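Local coordinates for protein glutathione S-transferase (Bombyx mori, PDB 3AY8) that probably catalyses the transfer of glutathione to electrophilic compounds, acting as a homodimer with the fold of the cytosolic glutathione transferases, at residues 8-13 with 31-36; 56-61 with 73-78; 106-111 with 164-169; 140-145 with 179-184; 148-153 with 188-193. All blocks are in the same frame, centred on the assembly; numbering follows the deposited sequence. Where two conformers were deposited one is given.

Interaction 1 of 5, residues 8-13 with 31-36; sequences HFPVSG and IEIVNL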
# COMPACT_ATOMS: atom_id res chain seq x y z
N HIS A 8 3.09 9.68 17.22
CA HIS A 8 1.76 9.09 17.05
C HIS A 8 0.66 10.15 17.09
O HIS A 8 0.68 11.05 17.94
CB HIS A 8 1.54 8.04 18.16
CG HIS A 8 0.19 7.37 18.13
ND1 HIS A 8 -0.60 7.26 19.26
CD2 HIS A 8 -0.49 6.76 17.13
CE1 HIS A 8 -1.71 6.61 18.95
NE2 HIS A 8 -1.67 6.30 17.67
N PHE A 9 -0.30 10.03 16.18
CA PHE A 9 -1.49 10.87 16.21
C PHE A 9 -2.70 9.94 16.38
O PHE A 9 -3.08 9.28 15.41
CB PHE A 9 -1.59 11.70 14.92
CG PHE A 9 -2.78 12.66 14.86
CD1 PHE A 9 -3.22 13.33 16.00
CD2 PHE A 9 -3.42 12.91 13.65
CE1 PHE A 9 -4.30 14.23 15.94
CE2 PHE A 9 -4.48 13.81 13.57
CZ PHE A 9 -4.92 14.48 14.72
N PRO A 10 -3.30 9.89 17.60
CA PRO A 10 -4.33 8.88 17.88
C PRO A 10 -5.51 8.90 16.91
O PRO A 10 -6.16 7.89 16.74
CB PRO A 10 -4.79 9.22 19.30
CG PRO A 10 -3.60 9.89 19.92
CD PRO A 10 -2.98 10.69 18.80
N VAL A 11 -5.76 10.03 16.26
CA VAL A 11 -6.86 10.14 15.30
C VAL A 11 -6.62 9.32 14.02
O VAL A 11 -7.58 8.85 13.39
CB VAL A 11 -7.11 11.62 14.94
CG1 VAL A 11 -8.03 11.77 13.71
CG2 VAL A 11 -7.71 12.36 16.15
N SER A 12 -5.35 9.17 13.65
CA SER A 12 -4.99 8.57 12.38
C SER A 12 -5.04 7.06 12.43
O SER A 12 -4.40 6.44 13.28
CB SER A 12 -3.59 9.04 11.95
OG SER A 12 -3.00 8.12 11.09
N GLY A 13 -5.80 6.47 11.50
CA GLY A 13 -5.83 5.01 11.35
C GLY A 13 -4.45 4.36 11.24
O GLY A 13 -4.12 3.45 12.01
N ILE A 31 5.68 6.98 23.63
CA ILE A 31 4.72 7.49 22.69
C ILE A 31 4.70 9.00 22.79
O ILE A 31 4.33 9.56 23.83
CB ILE A 31 3.30 6.93 22.93
CG1 ILE A 31 3.28 5.40 22.79
CG2 ILE A 31 2.28 7.59 21.97
CD1 ILE A 31 2.00 4.76 23.23
N GLU A 32 5.15 9.65 21.73
CA GLU A 32 5.09 11.09 21.63
C GLU A 32 3.87 11.46 20.80
O GLU A 32 3.82 11.16 19.61
CB GLU A 32 6.35 11.63 20.97
CG GLU A 32 6.38 13.14 20.83
CD GLU A 32 7.13 13.81 21.94
OE1 GLU A 32 8.38 13.80 21.90
OE2 GLU A 32 6.48 14.36 22.86
N ILE A 33 2.88 12.10 21.43
CA ILE A 33 1.66 12.51 20.76
C ILE A 33 1.95 13.71 19.86
O ILE A 33 2.54 14.70 20.31
CB ILE A 33 0.50 12.81 21.75
CG1 ILE A 33 0.17 11.58 22.62
CG2 ILE A 33 -0.73 13.33 21.02
CD1 ILE A 33 -0.30 10.32 21.81
N VAL A 34 1.56 13.60 18.60
CA VAL A 34 1.79 14.64 17.60
C VAL A 34 0.42 15.05 17.09
O VAL A 34 -0.23 14.30 16.36
CB VAL A 34 2.70 14.13 16.44
CG1 VAL A 34 2.93 15.21 15.38
CG2 VAL A 34 4.05 13.64 16.98
N ASN A 35 -0.03 16.24 17.49
CA ASN A 35 -1.33 16.74 17.04
C ASN A 35 -1.20 17.37 15.65
O ASN A 35 -0.82 18.53 15.52
CB ASN A 35 -1.90 17.74 18.05
CG ASN A 35 -3.31 18.18 17.70
OD1 ASN A 35 -3.80 17.94 16.59
ND2 ASN A 35 -3.97 18.84 18.64
N LEU A 36 -1.53 16.59 14.63
CA LEU A 36 -1.49 17.10 13.26
C LEU A 36 -2.56 18.16 12.97
O LEU A 36 -2.39 18.97 12.05
CB LEU A 36 -1.53 15.96 12.24
CG LEU A 36 -0.28 15.07 12.14
CD1 LEU A 36 -0.38 14.16 10.93
CD2 LEU A 36 1.02 15.89 12.08
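A parallel strand pair of the thioredoxin-like domain ends here, with His8 closing strand 5-8 opposite Ile33 at the end of strand 30-33, their CA atoms 5.0 Å apart. Two backbone bonds define the register: His8 N donates to Glu32 O over 2.9 Å (159° at the hydrogen), and Val34 N donates to His8 O over 2.8 Å. His8 O also receives a CA-H...O contact from Ile33 CA at 3.3 Å. Beyond the bridge the chains diverge and the Phe9 ring takes over. Its chi1 of -178° puts CG anti to the backbone N, and the ring beyond it lies against residues 34-36. Leu36 CB stands over one face, 4.2 Å from the centroid of the Phe9 ring and 27° off its normal, a CH-pi contact; Val11 CB covers the opposite face, toward the rim. Val34 O lies 3.2 Å from Phe9 CD1, approaching obliquely, and Phe37 meets the ring edge-to-face. An alanine in place of Phe9 would probably open a gap between Val11 and Leu36 and leave both without the ring they pack on. Next to the bridge, Pro10 CG meets Ile33 CD1 at 3.8 Å, the two side chains crossing at about a right angle. Phe9 to Ser12 form a type I turn, closed by Ser12 N to Phe9 O, and Ser12 OG caps helix 13-25 through Ser15 N. Parallel strands joined through that helix form the beta-alpha-beta unit that opens the thioredoxin-like fold of glutathione transferases.

Interaction 2 of 5, residues 56-61 with 73-78; sequences PTLDDN and CYLADK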
# COMPACT_ATOMS: atom_id res chain seq x y z
N PRO A 56 2.51 7.72 11.33
CA PRO A 56 3.44 7.47 12.42
C PRO A 56 4.90 7.47 11.97
O PRO A 56 5.20 7.17 10.80
CB PRO A 56 3.04 6.08 12.91
CG PRO A 56 2.51 5.41 11.70
CD PRO A 56 1.88 6.47 10.85
N THR A 57 5.78 7.84 12.89
CA THR A 57 7.22 7.74 12.67
C THR A 57 7.81 7.01 13.88
O THR A 57 7.51 7.36 15.03
CB THR A 57 7.87 9.13 12.52
OG1 THR A 57 7.43 9.74 11.30
CG2 THR A 57 9.41 9.06 12.53
N LEU A 58 8.61 5.99 13.60
CA LEU A 58 9.32 5.27 14.63
C LEU A 58 10.77 5.79 14.70
O LEU A 58 11.43 5.95 13.68
CB LEU A 58 9.32 3.78 14.31
CG LEU A 58 9.90 2.80 15.34
CD1 LEU A 58 8.94 2.58 16.51
CD2 LEU A 58 10.25 1.49 14.68
N ASP A 59 11.23 6.07 15.92
CA ASP A 59 12.66 6.32 16.17
C ASP A 59 13.20 5.19 17.04
O ASP A 59 12.98 5.16 18.26
CB ASP A 59 12.87 7.68 16.84
CG ASP A 59 14.36 8.05 16.99
OD1 ASP A 59 15.24 7.16 16.95
OD2 ASP A 59 14.64 9.25 17.15
N ASP A 60 13.87 4.24 16.40
CA ASP A 60 14.51 3.13 17.09
C ASP A 60 16.01 3.41 17.18
O ASP A 60 16.77 3.02 16.28
CB ASP A 60 14.27 1.82 16.35
CG ASP A 60 14.94 0.63 17.03
OD1 ASP A 60 15.58 0.81 18.09
OD2 ASP A 60 14.85 -0.48 16.49
N ASN A 61 16.41 4.11 18.24
CA ASN A 61 17.83 4.37 18.53
C ASN A 61 18.48 5.10 17.34
O ASN A 61 19.55 4.72 16.86
CB ASN A 61 18.57 3.07 18.87
CG ASN A 61 17.98 2.33 20.10
OD1 ASN A 61 18.70 2.02 21.05
ND2 ASN A 61 16.67 2.03 20.07
N CYS A 73 6.02 -4.48 10.46
CA CYS A 73 6.88 -5.60 10.05
C CYS A 73 8.27 -5.52 10.71
O CYS A 73 8.85 -6.54 11.07
CB CYS A 73 7.03 -5.64 8.52
SG CYS A 73 5.49 -5.96 7.62
N TYR A 74 8.80 -4.31 10.82
CA TYR A 74 10.10 -4.09 11.43
C TYR A 74 10.07 -4.44 12.93
O TYR A 74 10.94 -5.18 13.42
CB TYR A 74 10.54 -2.64 11.24
CG TYR A 74 11.78 -2.29 12.02
CD1 TYR A 74 13.04 -2.73 11.60
CD2 TYR A 74 11.70 -1.55 13.19
CE1 TYR A 74 14.17 -2.44 12.33
CE2 TYR A 74 12.83 -1.25 13.93
CZ TYR A 74 14.07 -1.69 13.49
OH TYR A 74 15.21 -1.39 14.20
N LEU A 75 9.07 -3.91 13.63
CA LEU A 75 8.85 -4.25 15.04
C LEU A 75 8.65 -5.75 15.29
O LEU A 75 9.21 -6.31 16.23
CB LEU A 75 7.67 -3.46 15.61
CG LEU A 75 7.81 -1.94 15.71
CD1 LEU A 75 6.54 -1.34 16.31
CD2 LEU A 75 9.01 -1.58 16.58
N ALA A 76 7.84 -6.39 14.44
CA ALA A 76 7.57 -7.81 14.60
C ALA A 76 8.85 -8.67 14.47
O ALA A 76 9.11 -9.54 15.30
CB ALA A 76 6.50 -8.28 13.66
N ASP A 77 9.65 -8.40 13.43
CA ASP A 77 10.91 -9.13 13.21
C ASP A 77 12.00 -8.75 14.23
O ASP A 77 12.74 -9.62 14.69
CB ASP A 77 11.43 -8.94 11.77
CG ASP A 77 10.78 -9.91 10.77
OD1 ASP A 77 10.11 -10.87 11.19
OD2 ASP A 77 10.95 -9.71 9.54
N LYS A 78 12.10 -7.47 14.59
CA LYS A 78 13.16 -7.03 15.50
C LYS A 78 12.89 -7.42 16.97
O LYS A 78 13.81 -7.86 17.67
CB LYS A 78 13.43 -5.53 15.34
CG LYS A 78 14.58 -4.99 16.18
CD LYS A 78 15.89 -4.96 15.43
CE LYS A 78 17.04 -4.50 16.33
NZ LYS A 78 16.97 -3.03 16.66
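The Tyr74 ring presents its edge to Asp60, whose OD2 lies near the ring plane, while one face carries Lys78 CB from the next turn of the same helix, off-centre, over the ring's margin. Phe63 also meets this ring. The phenol oxygen Tyr74 OH donates to Asp60 OD2 over 2.5 Å, and the carboxylate is turned 58° against the ring. A chi1 of 171° sends Tyr74 CG out anti to the backbone N, and the ring beyond it reaches the strand. This is the closing beta-beta-alpha half of the thioredoxin-like domain: strand 57-60 pairs with strand 63-66, and helix 68-79 then packs back on the sheet, the two short axes 11.6 Å apart and 31° from parallel. Nearer the helix backbone than the hydroxyl, Leu58 CD2 packs against Tyr74 CD2 at 3.7 Å and Leu75 CD2 at 3.8 Å. Lys78 reaches Asp60 tip to tip, in a weak salt bridge of 3.3 Å between Lys78 NZ and Asp60 OD2. Tyr79 OH bonds to the same OD2, so three groups converge on one carboxylate oxygen, which would probably hold it charged. Gln91 of the second subunit bonds to Tyr74 OH through its NE2, bringing this cluster to the dimer interface.

Interaction 3 of 5, residues 106-111 with 164-169; sequences SLYVKI and YASMSS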
# COMPACT_ATOMS: atom_id res chain seq x y z
N SER A 106 -6.00 -0.44 -1.01
CA SER A 106 -7.45 -0.52 -1.28
C SER A 106 -8.28 -0.01 -0.11
O SER A 106 -9.09 0.90 -0.28
CB SER A 106 -7.88 -1.97 -1.60
OG SER A 106 -7.25 -2.42 -2.78
N LEU A 107 -8.07 -0.59 1.06
CA LEU A 107 -8.95 -0.31 2.19
C LEU A 107 -8.80 1.12 2.71
O LEU A 107 -9.76 1.90 2.66
CB LEU A 107 -8.78 -1.35 3.30
CG LEU A 107 -9.67 -1.22 4.56
CD1 LEU A 107 -11.17 -1.18 4.25
CD2 LEU A 107 -9.37 -2.35 5.51
N TYR A 108 -7.63 1.46 3.23
CA TYR A 108 -7.52 2.77 3.86
C TYR A 108 -7.59 3.89 2.84
O TYR A 108 -8.06 4.98 3.14
CB TYR A 108 -6.28 2.92 4.76
CG TYR A 108 -6.41 4.19 5.60
CD1 TYR A 108 -7.36 4.26 6.62
CD2 TYR A 108 -5.69 5.35 5.29
CE1 TYR A 108 -7.54 5.41 7.37
CE2 TYR A 108 -5.86 6.54 6.04
CZ TYR A 108 -6.80 6.54 7.08
OH TYR A 108 -7.01 7.67 7.84
N VAL A 109 -7.12 3.61 1.62
CA VAL A 109 -7.22 4.53 0.50
C VAL A 109 -8.67 4.97 0.25
O VAL A 109 -8.94 6.15 0.01
CB VAL A 109 -6.63 3.86 -0.79
CG1 VAL A 109 -7.15 4.53 -2.07
CG2 VAL A 109 -5.12 3.89 -0.73
N LYS A 110 -9.60 4.03 0.31
CA LYS A 110 -11.01 4.30 0.02
C LYS A 110 -11.75 4.93 1.21
O LYS A 110 -12.68 5.70 1.02
CB LYS A 110 -11.70 3.03 -0.46
CG LYS A 110 -11.27 2.63 -1.88
CD LYS A 110 -11.87 1.29 -2.29
CE LYS A 110 -11.14 0.74 -3.55
NZ LYS A 110 -11.96 -0.36 -4.12
N ILE A 111 -11.32 4.61 2.42
CA ILE A 111 -11.79 5.30 3.62
C ILE A 111 -11.34 6.76 3.55
O ILE A 111 -12.13 7.69 3.73
CB ILE A 111 -11.26 4.60 4.90
CG1 ILE A 111 -11.89 3.20 5.03
CG2 ILE A 111 -11.52 5.48 6.15
CD1 ILE A 111 -11.23 2.25 6.12
N TYR A 164 -7.69 -3.75 11.29
CA TYR A 164 -8.53 -3.29 12.40
C TYR A 164 -8.45 -1.76 12.59
O TYR A 164 -9.49 -1.10 12.77
CB TYR A 164 -8.20 -4.07 13.69
CG TYR A 164 -8.88 -3.57 14.94
CD1 TYR A 164 -10.25 -3.26 14.95
CD2 TYR A 164 -8.16 -3.45 16.14
CE1 TYR A 164 -10.88 -2.81 16.10
CE2 TYR A 164 -8.78 -3.01 17.31
CZ TYR A 164 -10.14 -2.68 17.27
OH TYR A 164 -10.78 -2.25 18.41
N ALA A 165 -7.25 -1.19 12.52
CA ALA A 165 -7.10 0.27 12.63
C ALA A 165 -7.89 0.99 11.54
O ALA A 165 -8.56 2.00 11.79
CB ALA A 165 -5.62 0.67 12.60
N SER A 166 -7.82 0.45 10.32
CA SER A 166 -8.58 1.00 9.20
C SER A 166 -10.10 0.86 9.40
O SER A 166 -10.84 1.86 9.35
CB SER A 166 -8.15 0.32 7.90
OG SER A 166 -6.83 0.68 7.53
N MET A 167 -10.55 -0.37 9.63
CA MET A 167 -11.98 -0.68 9.79
C MET A 167 -12.63 0.07 10.97
O MET A 167 -13.74 0.55 10.86
CB MET A 167 -12.21 -2.19 9.97
CG MET A 167 -12.12 -2.98 8.68
SD MET A 167 -13.20 -2.35 7.38
CE MET A 167 -14.84 -2.34 8.15
N SER A 168 -11.92 0.16 12.09
CA SER A 168 -12.45 0.90 13.25
C SER A 168 -12.67 2.38 12.91
O SER A 168 -13.60 3.01 13.43
CB SER A 168 -11.55 0.71 14.47
OG SER A 168 -10.25 1.23 14.26
N SER A 169 -11.83 2.93 12.03
CA SER A 169 -11.96 4.30 11.56
C SER A 169 -13.29 4.57 10.83
O SER A 169 -14.02 5.50 11.18
CB SER A 169 -10.78 4.66 10.65
OG SER A 169 -9.55 4.37 11.30
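Ser166, the residue most buried by this contact, faces Leu107 and Ile111 across two helices that run in nearly the same direction, 27° apart with axes 9.7 Å from each other. The closest backbones are those of Tyr108 and Ser166, with CA atoms 5.7 Å apart, an approach consistent with the small serine side chain. Leu107 touches it with one branch, CD2 lying 3.8 Å from Ser166 CB. The other branch turns to the next residue: Leu107 CD1 is 3.9 Å from Met167 SD, the two side chains crossing at about a right angle. One turn on, Ile111 meets the backbone, its CD1 3.3 Å from Ser166 O. Its CG1 is anti to the carbonyl carbon (chi1 -67°), and the chain continues extended to that methyl. The hydroxyl oxygen of Ser166 packs on Tyr108, with OG 3.6 Å from Tyr108 CB, while its polar partner is Asp103 OD1, with a weak bond to Ser162 O. No hydrogen bond joins the two segments, so they meet by van der Waals packing alone, with a polar link one turn earlier on helix 90-120. Around it, helix 128-147 supplies Leu138 against both Leu107 and Met167, while on the side toward the thioredoxin-like domain Pro14 of helix 13-25 packs on Tyr108 and Arg16 bonds to Ser169 OG and Ala165 O.

Interaction 4 of 5, residues 140-145 with 179-184; sequences FLNQFL and SFPNIQ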
# COMPACT_ATOMS: atom_id res chain seq x y z
N PHE A 140 -14.47 -7.93 -0.48
CA PHE A 140 -13.24 -8.71 -0.58
C PHE A 140 -12.73 -9.09 0.81
O PHE A 140 -12.38 -10.24 1.04
CB PHE A 140 -12.17 -7.90 -1.31
CG PHE A 140 -11.90 -8.37 -2.70
CD1 PHE A 140 -10.75 -9.09 -2.98
CD2 PHE A 140 -12.79 -8.08 -3.73
CE1 PHE A 140 -10.48 -9.52 -4.28
CE2 PHE A 140 -12.54 -8.51 -5.04
CZ PHE A 140 -11.38 -9.22 -5.31
N LEU A 141 -12.70 -8.12 1.72
CA LEU A 141 -12.30 -8.38 3.11
C LEU A 141 -13.24 -9.42 3.73
O LEU A 141 -12.79 -10.32 4.42
CB LEU A 141 -12.32 -7.10 3.95
CG LEU A 141 -12.00 -7.25 5.45
CD1 LEU A 141 -10.65 -8.01 5.71
CD2 LEU A 141 -12.03 -5.89 6.17
N ASN A 142 -14.53 -9.27 3.48
CA ASN A 142 -15.51 -10.21 3.99
C ASN A 142 -15.23 -11.65 3.53
O ASN A 142 -15.41 -12.59 4.30
CB ASN A 142 -16.93 -9.78 3.61
CG ASN A 142 -17.99 -10.69 4.22
OD1 ASN A 142 -18.15 -10.76 5.44
ND2 ASN A 142 -18.72 -11.39 3.38
N GLN A 143 -14.75 -11.79 2.29
CA GLN A 143 -14.32 -13.09 1.74
C GLN A 143 -13.04 -13.64 2.38
O GLN A 143 -12.98 -14.84 2.70
CB GLN A 143 -14.18 -13.06 0.21
CG GLN A 143 -15.52 -12.97 -0.53
CD GLN A 143 -16.54 -14.00 -0.04
OE1 GLN A 143 -16.28 -15.21 -0.06
NE2 GLN A 143 -17.68 -13.53 0.42
N PHE A 144 -12.02 -12.79 2.59
CA PHE A 144 -10.81 -13.21 3.33
C PHE A 144 -11.22 -13.91 4.62
O PHE A 144 -10.69 -14.97 4.97
CB PHE A 144 -9.90 -12.02 3.71
CG PHE A 144 -9.40 -11.21 2.55
CD1 PHE A 144 -9.30 -11.75 1.26
CD2 PHE A 144 -8.97 -9.91 2.75
CE1 PHE A 144 -8.83 -10.97 0.19
CE2 PHE A 144 -8.48 -9.14 1.71
CZ PHE A 144 -8.43 -9.66 0.43
N LEU A 145 -12.19 -13.32 5.31
CA LEU A 145 -12.63 -13.78 6.63
C LEU A 145 -13.65 -14.93 6.58
O LEU A 145 -14.16 -15.35 7.62
CB LEU A 145 -13.17 -12.59 7.43
CG LEU A 145 -12.13 -11.54 7.81
CD1 LEU A 145 -12.81 -10.24 8.19
CD2 LEU A 145 -11.22 -12.05 8.95
N SER A 179 -24.21 -6.36 5.36
CA SER A 179 -23.95 -7.24 4.22
C SER A 179 -22.69 -8.10 4.40
O SER A 179 -22.42 -9.00 3.60
CB SER A 179 -23.82 -6.42 2.94
OG SER A 179 -25.06 -5.84 2.55
N PHE A 180 -21.91 -7.84 5.46
CA PHE A 180 -20.65 -8.55 5.65
C PHE A 180 -20.53 -9.22 7.01
O PHE A 180 -19.82 -8.72 7.90
CB PHE A 180 -19.46 -7.61 5.38
CG PHE A 180 -19.62 -6.75 4.16
CD1 PHE A 180 -19.72 -7.33 2.89
CD2 PHE A 180 -19.67 -5.36 4.27
CE1 PHE A 180 -19.87 -6.53 1.76
CE2 PHE A 180 -19.82 -4.56 3.15
CZ PHE A 180 -19.92 -5.14 1.88
N PRO A 181 -21.22 -10.37 7.19
CA PRO A 181 -21.24 -11.03 8.50
C PRO A 181 -19.85 -11.46 9.00
O PRO A 181 -19.63 -11.50 10.21
CB PRO A 181 -22.16 -12.26 8.29
CG PRO A 181 -22.29 -12.43 6.82
CD PRO A 181 -22.10 -11.06 6.21
N ASN A 182 -18.93 -11.77 8.09
CA ASN A 182 -17.57 -12.18 8.49
C ASN A 182 -16.74 -11.05 9.11
O ASN A 182 -16.00 -11.28 10.06
CB ASN A 182 -16.81 -12.86 7.34
CG ASN A 182 -17.52 -14.12 6.83
OD1 ASN A 182 -18.12 -14.87 7.61
ND2 ASN A 182 -17.46 -14.35 5.53
N ILE A 183 -16.89 -9.84 8.56
CA ILE A 183 -16.31 -8.63 9.17
C ILE A 183 -16.94 -8.37 10.54
O ILE A 183 -16.24 -8.02 11.50
CB ILE A 183 -16.46 -7.36 8.27
CG1 ILE A 183 -15.83 -7.58 6.88
CG2 ILE A 183 -15.81 -6.13 8.96
CD1 ILE A 183 -15.96 -6.40 5.91
N GLN A 184 -18.27 -8.52 10.64
CA GLN A 184 -18.97 -8.34 11.92
C GLN A 184 -18.41 -9.27 13.00
O GLN A 184 -18.18 -8.85 14.13
CB GLN A 184 -20.48 -8.56 11.77
CG GLN A 184 -21.17 -7.48 10.94
CD GLN A 184 -22.66 -7.71 10.81
OE1 GLN A 184 -23.10 -8.75 10.33
NE2 GLN A 184 -23.43 -6.72 11.22
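Asn142, from helix 128-147 of the all-helical C-terminal domain, grips the first turn of helix 181-190 with both its side chain and its backbone. This is the tight part. Asn142 CG is anti to its backbone N (chi1 -176°), and OD1 accepts Asn182 N at 2.9 Å, the nitrogen close to the line of the C=O although the bond bends to 130° at the hydrogen, plus a weak bond from Ile183 N at 3.5 Å. In return Asn182 ND2 donates to Asn142 O over 3.0 Å, with the acceptor close to the amide plane; the same nitrogen also bonds Glu146 OE1. The two amide planes are only 17° apart. These N-H groups at a helix start would probably draw electron density toward OD1. An alanine at Asn142 would probably leave the amides of Asn182 and Ile183 without this acceptor and open a gap beside Phe180 CB where the amide packs. Packing is looser toward the interior, where Ile183 CD1 rests 4.0 Å from Leu141 CD2 and Leu145 CD1 lies 4.2 Å from Ile183 CG1. The outer side is open to solvent, for Ser179 and Pro181 are exposed and contribute little. Leu145 CB lies 3.7 Å from Asn182 CB.

Interaction 5 of 5, residues 148-153 with 188-193; sequences TKWVAA and KDCLLL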
# COMPACT_ATOMS: atom_id res chain seq x y z
N THR A 148 -10.67 -18.03 6.93
CA THR A 148 -9.98 -18.11 8.22
C THR A 148 -10.64 -17.19 9.27
O THR A 148 -11.33 -16.22 8.91
CB THR A 148 -8.48 -17.73 8.09
OG1 THR A 148 -8.36 -16.46 7.45
CG2 THR A 148 -7.70 -18.76 7.28
N LYS A 149 -10.40 -17.49 10.54
CA LYS A 149 -10.94 -16.69 11.65
C LYS A 149 -10.45 -15.23 11.63
O LYS A 149 -11.23 -14.31 11.85
CB LYS A 149 -10.59 -17.33 13.00
CG LYS A 149 -11.30 -16.67 14.18
CD LYS A 149 -10.90 -17.28 15.50
CE LYS A 149 -11.68 -16.66 16.66
NZ LYS A 149 -11.10 -17.03 17.99
N TRP A 150 -9.16 -15.05 11.37
CA TRP A 150 -8.52 -13.74 11.27
C TRP A 150 -8.17 -13.46 9.80
O TRP A 150 -8.39 -14.33 8.96
CB TRP A 150 -7.28 -13.68 12.18
CG TRP A 150 -7.60 -13.94 13.64
CD1 TRP A 150 -7.61 -15.15 14.28
CD2 TRP A 150 -7.98 -12.97 14.63
NE1 TRP A 150 -7.95 -14.99 15.61
CE2 TRP A 150 -8.20 -13.66 15.84
CE3 TRP A 150 -8.17 -11.57 14.60
CZ2 TRP A 150 -8.57 -13.01 17.03
CZ3 TRP A 150 -8.55 -10.93 15.78
CH2 TRP A 150 -8.75 -11.65 16.98
N VAL A 151 -7.67 -12.26 9.47
CA VAL A 151 -7.55 -11.86 8.05
C VAL A 151 -6.57 -12.70 7.23
O VAL A 151 -6.76 -12.87 6.03
CB VAL A 151 -7.21 -10.34 7.83
CG1 VAL A 151 -8.29 -9.41 8.36
CG2 VAL A 151 -5.84 -9.98 8.39
N ALA A 152 -5.52 -13.20 7.87
CA ALA A 152 -4.43 -13.83 7.12
C ALA A 152 -4.09 -15.23 7.58
O ALA A 152 -3.16 -15.85 7.05
CB ALA A 152 -3.17 -12.94 7.15
N ALA A 153 -4.83 -15.73 8.58
CA ALA A 153 -4.54 -17.02 9.21
C ALA A 153 -5.64 -17.31 10.21
O ALA A 153 -6.53 -16.49 10.44
CB ALA A 153 -3.17 -17.00 9.91
N LYS A 188 -15.56 -7.98 16.41
CA LYS A 188 -15.73 -8.35 17.82
C LYS A 188 -14.51 -9.09 18.35
O LYS A 188 -14.08 -8.85 19.47
CB LYS A 188 -16.96 -9.24 18.02
CG LYS A 188 -18.26 -8.63 17.60
CD LYS A 188 -19.35 -9.70 17.65
CE LYS A 188 -20.70 -9.15 17.21
NZ LYS A 188 -21.57 -10.27 16.78
N ASP A 189 -13.93 -9.97 17.54
CA ASP A 189 -12.67 -10.62 17.93
C ASP A 189 -11.52 -9.63 18.08
O ASP A 189 -10.65 -9.81 18.93
CB ASP A 189 -12.29 -11.73 16.95
CG ASP A 189 -13.08 -13.01 17.18
OD1 ASP A 189 -13.56 -13.23 18.32
OD2 ASP A 189 -13.25 -13.77 16.21
N CYS A 190 -11.51 -8.58 17.25
CA CYS A 190 -10.49 -7.52 17.35
C CYS A 190 -10.49 -6.80 18.71
O CYS A 190 -9.46 -6.31 19.13
CB CYS A 190 -10.61 -6.52 16.20
SG CYS A 190 -10.09 -7.19 14.59
N LEU A 191 -11.64 -6.75 19.39
CA LEU A 191 -11.71 -6.17 20.75
C LEU A 191 -10.84 -6.90 21.77
O LEU A 191 -10.49 -6.34 22.80
CB LEU A 191 -13.16 -6.09 21.27
CG LEU A 191 -14.07 -5.13 20.50
CD1 LEU A 191 -15.54 -5.43 20.84
CD2 LEU A 191 -13.71 -3.68 20.80
N LEU A 192 -10.48 -8.15 21.47
CA LEU A 192 -9.59 -8.93 22.32
C LEU A 192 -8.12 -8.60 22.08
O LEU A 192 -7.27 -8.99 22.88
CB LEU A 192 -9.77 -10.43 22.06
CG LEU A 192 -11.14 -11.11 22.01
CD1 LEU A 192 -10.94 -12.47 21.37
CD2 LEU A 192 -11.74 -11.27 23.40
N LEU A 193 -7.80 -7.92 20.98
CA LEU A 193 -6.41 -7.59 20.66
C LEU A 193 -5.80 -6.65 21.71
O LEU A 193 -6.51 -5.78 22.24
CB LEU A 193 -6.27 -6.95 19.27
CG LEU A 193 -6.59 -7.77 18.01
CD1 LEU A 193 -6.68 -6.85 16.77
CD2 LEU A 193 -5.58 -8.90 17.78
O HOH W 1 -13.18 -13.51 13.54
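Trp150, in the loop that joins helix 128-147 to helix 158-173 of the C-terminal helical domain, reaches across to Asp189 near the end of helix 181-190. Packing comes first. A chi1 of -59° puts Trp150 CG anti to the carbonyl carbon; the indole beyond it meets the helix with its benzo edge: Asp189 O lies near the ring plane, 3.3 Å from Trp150 CH2, and Asp189 CB is 3.5 Å from that carbon. The indole and carboxylate planes stand 37° apart. Further along the rim, Trp150 CZ3 touches Leu193 CD2 at 4.1 Å and Cys190 SG at 4.2 Å, so the type I turn from Cys190 to Leu193 borders the same ring. Pro156 and Asp160 also pack on Trp150 from the following loop and helix. The charged pair is more distant: Lys149, extended beyond CG, crosses Asp189 at about a right angle and lays CE rather than its ammonium against the carboxylate. Lys149 NZ stays 4.3 Å from Asp189 OD2, too far for a salt bridge, though the opposite charges should still attract weakly. No direct hydrogen bond spans the segments. A water does so instead, donating to Lys149 O and to Asp189 OD2, each at 2.7 Å.

In the fold
Interactions 1 and 2 lie at two places on the same sheet of the thioredoxin-like domain, centres 16 Å apart and not touching. Interactions 3, 4 and 5 form a continuous group in the helical domain: Met167 CG meets Leu141 CD2 at 3.8 Å between 3 and 4, Leu145 CD2 lies 3.5 Å from Trp150 C between 4 and 5, and Tyr164 packs on Cys190 between 3 and 5. The domains join where interactions 1 and 3 touch, Gly13 O lying 3.2 Å from Ala165 CB, and Arg16 bonds to both. In this family glutathione binds on the first domain facing the second, so the loop of interaction 1, between the first strand and helix 13-25, probably lies close to the glutathione site.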